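Local coordinates for protein HemO (Neisseria meningitidis, PDB 1J77) that binds heme with a histidine as axial ligand of the iron and probably breaks the heme ring open as a heme oxygenase, at residues K54-D57 with H58-D62; P100-A103 with G104-I108. All blocks are in the same frame, centred on the assembly; numbering follows the deposited sequence.

Interaction 1 (K54-D57 with H58-D62); sequences KAVD and HIYKD
Asp57 and Lys61, one helical turn apart, are joined by a salt bridge in which Lys61 NZ meets Asp57 OD1 at 2.8 Å, on the syn side and 17° out of the carboxylate plane. Beyond CG the lysine chain is extended, and its methylenes pass over the carbonyl of the same aspartate, with Lys61 CG 3.5 Å from Asp57 O. The neighbouring i to i+4 pair, one residue earlier, is Val56 and Tyr60, which lie side by side and point the same way. The CG2 methyl of Val56 sits in the plane of the phenol ring, at its edge, 3.7 Å from Tyr60 CE1. Val56 O itself takes two backbone bonds: Tyr60 N gives the 3.2 Å i to i+4 bond, whereas Ile59 N comes in from above the carbonyl plane at 3.0 Å. The doubled acceptor belongs to the last turns of helix 39-60, which is kinked where the regular i to i+4 bonds of the His58 and Ile59 amides are missing; Ile59 N turns to Val56 O instead. The CG of His58 stands between the backbone N and the carbonyl carbon (chi1 70°), which brings the ring edge-on to Ala55 O, one turn back along the helix and 3.2 Å from His58 CE1, while Ile59 CG1 covers part of one face. A water links His58 ND1 to Lys54 O, and NE2 has its partner in Glu102, which should hold the rotation of the imidazole. Further out, Tyr60 OH is hydrogen-bonded to Glu115 of helix 104-119, and Leu111 and Ala114 of the same helix touch the tyrosine side chain. Past the helix end, Asp62 serves as N-cap of helix 63-68, its OD1 taking the amide of Leu65.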
# COMPACT_ATOMS: atom_id res chain seq x y z
N LYS A 54 -6.63 -5.45 -2.78
CA LYS A 54 -7.24 -6.26 -3.84
C LYS A 54 -6.67 -5.90 -5.22
O LYS A 54 -6.39 -6.77 -6.05
CB LYS A 54 -8.76 -6.10 -3.82
CG LYS A 54 -9.50 -6.77 -5.01
CD LYS A 54 -9.35 -8.23 -5.07
CE LYS A 54 -10.02 -8.81 -6.35
NZ LYS A 54 -10.23 -10.27 -6.22
N ALA A 55 -6.51 -4.62 -5.49
CA ALA A 55 -6.03 -4.10 -6.75
C ALA A 55 -4.64 -4.59 -7.12
O ALA A 55 -4.26 -4.49 -8.30
CB ALA A 55 -6.06 -2.57 -6.73
N VAL A 56 -3.85 -4.99 -6.13
CA VAL A 56 -2.52 -5.47 -6.44
C VAL A 56 -2.38 -6.97 -6.32
O VAL A 56 -1.30 -7.51 -6.57
CB VAL A 56 -1.42 -4.77 -5.62
CG1 VAL A 56 -1.32 -3.26 -5.94
CG2 VAL A 56 -1.56 -5.05 -4.12
N ASP A 57 -3.46 -7.66 -6.00
CA ASP A 57 -3.46 -9.08 -5.75
C ASP A 57 -2.92 -9.92 -6.90
O ASP A 57 -2.16 -10.83 -6.68
CB ASP A 57 -4.85 -9.56 -5.33
CG ASP A 57 -4.78 -10.85 -4.59
OD1 ASP A 57 -5.39 -11.86 -5.03
OD2 ASP A 57 -4.04 -10.92 -3.58
N HIS A 58 -3.34 -9.56 -8.10
CA HIS A 58 -2.93 -10.29 -9.32
C HIS A 58 -1.45 -10.03 -9.64
O HIS A 58 -0.80 -10.82 -10.39
CB HIS A 58 -3.83 -9.87 -10.48
CG HIS A 58 -3.60 -8.47 -10.96
ND1 HIS A 58 -3.87 -7.36 -10.17
CD2 HIS A 58 -3.06 -7.98 -12.11
CE1 HIS A 58 -3.54 -6.26 -10.83
NE2 HIS A 58 -3.02 -6.61 -12.00
N ILE A 59 -0.89 -8.92 -9.15
CA ILE A 59 0.51 -8.63 -9.37
C ILE A 59 1.37 -9.49 -8.44
O ILE A 59 2.40 -10.01 -8.85
CB ILE A 59 0.79 -7.12 -9.17
CG1 ILE A 59 -0.10 -6.30 -10.10
CG2 ILE A 59 2.31 -6.82 -9.40
CD1 ILE A 59 0.03 -4.79 -9.92
N TYR A 60 0.94 -9.66 -7.20
CA TYR A 60 1.66 -10.51 -6.24
C TYR A 60 1.68 -11.95 -6.70
O TYR A 60 2.64 -12.68 -6.42
CB TYR A 60 1.11 -10.43 -4.79
CG TYR A 60 1.67 -9.24 -3.99
CD1 TYR A 60 0.93 -8.07 -3.80
CD2 TYR A 60 2.92 -9.30 -3.40
CE1 TYR A 60 1.44 -7.00 -3.10
CE2 TYR A 60 3.44 -8.24 -2.70
CZ TYR A 60 2.70 -7.08 -2.55
OH TYR A 60 3.25 -6.04 -1.82
N LYS A 61 0.66 -12.32 -7.48
CA LYS A 61 0.53 -13.69 -7.95
C LYS A 61 1.02 -13.86 -9.37
O LYS A 61 0.86 -14.96 -9.98
CB LYS A 61 -0.94 -14.12 -7.88
CG LYS A 61 -1.50 -14.27 -6.47
CD LYS A 61 -3.03 -14.37 -6.42
CE LYS A 61 -3.54 -14.75 -5.05
NZ LYS A 61 -5.03 -14.67 -4.91
N ASP A 62 1.54 -12.81 -9.96
CA ASP A 62 1.97 -12.86 -11.37
C ASP A 62 3.01 -13.96 -11.63
O ASP A 62 3.99 -14.08 -10.92
CB ASP A 62 2.47 -11.49 -11.78
CG ASP A 62 2.80 -11.41 -13.26
OD1 ASP A 62 3.99 -11.56 -13.62
OD2 ASP A 62 1.91 -11.21 -14.09
O HOH W 1 -6.24 -7.44 -8.68

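Interaction 2 (P100-A103 with G104-I108); sequences PYEA and GNKAI
Glu102 folds against Lys106 at the entrance to helix 104-119. With its CG anti to the backbone N (chi1 -167°) and a bend at chi2 (52°), the glutamate turns its carboxylate back toward its own chain, where Glu102 OE2 accepts Ala103 N at 2.8 Å in a nearly straight bond (168°), on the anti side of the carboxylate. The first torsion sets Glu102 CG against Lys106 CB, 3.7 Å away, and the bend brings CD to the same methylene. Lys106 crosses the glutamate at an angle and bends at its third torsion, its ammonium group ending near Glu102 OE1 but beyond salt-bridge distance. A water spans this interval: it donates to Glu102 OE1 at 2.6 Å and accepts from Lys106 NZ at 3.1 Å. The ammonium group makes its direct salt bridge with Glu179 of helix 167-192. Next to this pair, Ala107 turns its methyl in toward the incoming loop, with Ala107 CB 3.5 Å from Ala103 C. Ala107 N donates to Ala103 O at 3.2 Å from well above the carbonyl plane, as the chain passes from loop into the first turn of the helix. A second water, accepting from Lys106 N, gives only a weak bond to Ala103 O. Gly104 turns the chain with positive phi, a conformation that by itself favours glycine. The two oxygens of Glu102 are thus used separately, one by an N-H and the other by an ammonium-bound water; both probably favour the ionised carboxylate, while Lys106 NZ is held between that water and Glu179.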
# COMPACT_ATOMS: atom_id res chain seq x y z
N PRO A 100 -8.46 -1.08 -10.92
CA PRO A 100 -7.26 -1.16 -11.77
C PRO A 100 -6.73 -2.56 -11.78
O PRO A 100 -6.81 -3.26 -10.75
CB PRO A 100 -6.27 -0.23 -11.06
CG PRO A 100 -7.12 0.66 -10.20
CD PRO A 100 -8.32 -0.09 -9.83
N TYR A 101 -6.18 -3.00 -12.91
CA TYR A 101 -5.62 -4.33 -13.04
C TYR A 101 -4.42 -4.11 -13.94
O TYR A 101 -4.41 -4.48 -15.12
CB TYR A 101 -6.68 -5.25 -13.66
CG TYR A 101 -6.44 -6.73 -13.60
CD1 TYR A 101 -6.83 -7.49 -12.49
CD2 TYR A 101 -5.91 -7.41 -14.67
CE1 TYR A 101 -6.65 -8.86 -12.46
CE2 TYR A 101 -5.74 -8.74 -14.64
CZ TYR A 101 -6.12 -9.50 -13.54
OH TYR A 101 -5.99 -10.88 -13.57
N GLU A 102 -3.37 -3.58 -13.34
CA GLU A 102 -2.23 -3.12 -14.11
C GLU A 102 -1.33 -4.28 -14.51
O GLU A 102 -1.31 -5.36 -13.88
CB GLU A 102 -1.45 -2.05 -13.32
CG GLU A 102 -0.44 -1.30 -14.17
CD GLU A 102 -0.99 -0.72 -15.44
OE1 GLU A 102 -1.51 0.44 -15.35
OE2 GLU A 102 -0.90 -1.42 -16.54
N ALA A 103 -0.55 -4.04 -15.56
CA ALA A 103 0.32 -5.07 -16.11
C ALA A 103 1.67 -4.49 -16.52
O ALA A 103 1.85 -3.27 -16.52
CB ALA A 103 -0.35 -5.69 -17.34
N GLY A 104 2.61 -5.39 -16.82
CA GLY A 104 3.89 -5.00 -17.37
C GLY A 104 4.75 -4.14 -16.45
O GLY A 104 4.81 -4.36 -15.23
N ASN A 105 5.49 -3.21 -17.05
CA ASN A 105 6.40 -2.38 -16.29
C ASN A 105 5.65 -1.53 -15.27
O ASN A 105 6.11 -1.39 -14.14
CB ASN A 105 7.27 -1.55 -17.22
CG ASN A 105 8.23 -2.43 -18.06
OD1 ASN A 105 8.81 -3.37 -17.56
ND2 ASN A 105 8.41 -2.07 -19.33
N LYS A 106 4.51 -0.99 -15.66
CA LYS A 106 3.72 -0.13 -14.77
C LYS A 106 3.31 -0.95 -13.55
O LYS A 106 3.25 -0.40 -12.43
CB LYS A 106 2.51 0.47 -15.47
CG LYS A 106 2.85 1.62 -16.44
CD LYS A 106 1.63 2.11 -17.19
CE LYS A 106 1.15 3.42 -16.65
NZ LYS A 106 -0.03 3.99 -17.39
N ALA A 107 3.03 -2.26 -13.71
CA ALA A 107 2.64 -3.09 -12.57
C ALA A 107 3.76 -3.22 -11.55
O ALA A 107 3.52 -3.39 -10.37
CB ALA A 107 2.10 -4.50 -13.02
N ILE A 108 5.01 -3.13 -12.01
CA ILE A 108 6.15 -3.16 -11.09
C ILE A 108 6.11 -1.96 -10.13
O ILE A 108 6.42 -2.12 -8.97
CB ILE A 108 7.48 -3.25 -11.88
CG1 ILE A 108 7.49 -4.50 -12.75
CG2 ILE A 108 8.64 -3.30 -10.90
CD1 ILE A 108 8.58 -4.49 -13.81
O HOH W 2 -2.37 2.00 -17.20
O HOH W 3 3.34 -1.15 -18.57

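Interactions 1 and 2 follow one another along the chain, the first at the C-terminal end of helix 39-60 and the second where the loop after helix 78-87 enters helix 104-119. Their centres are about 9 Å apart, on the same side of the chain's centre, and they touch. His58 NE2 probably donates a hydrogen bond to Glu102 O (2.8 Å), while the imidazole stacks with the ring of Tyr101 and Ile59 CD1 packs on Ala107 CB at 3.7 Å. The end of one helix is thereby joined to the start of another within the all-helical heme oxygenase fold. Helix 104-119 also carries Tyr112, a heme-binding residue.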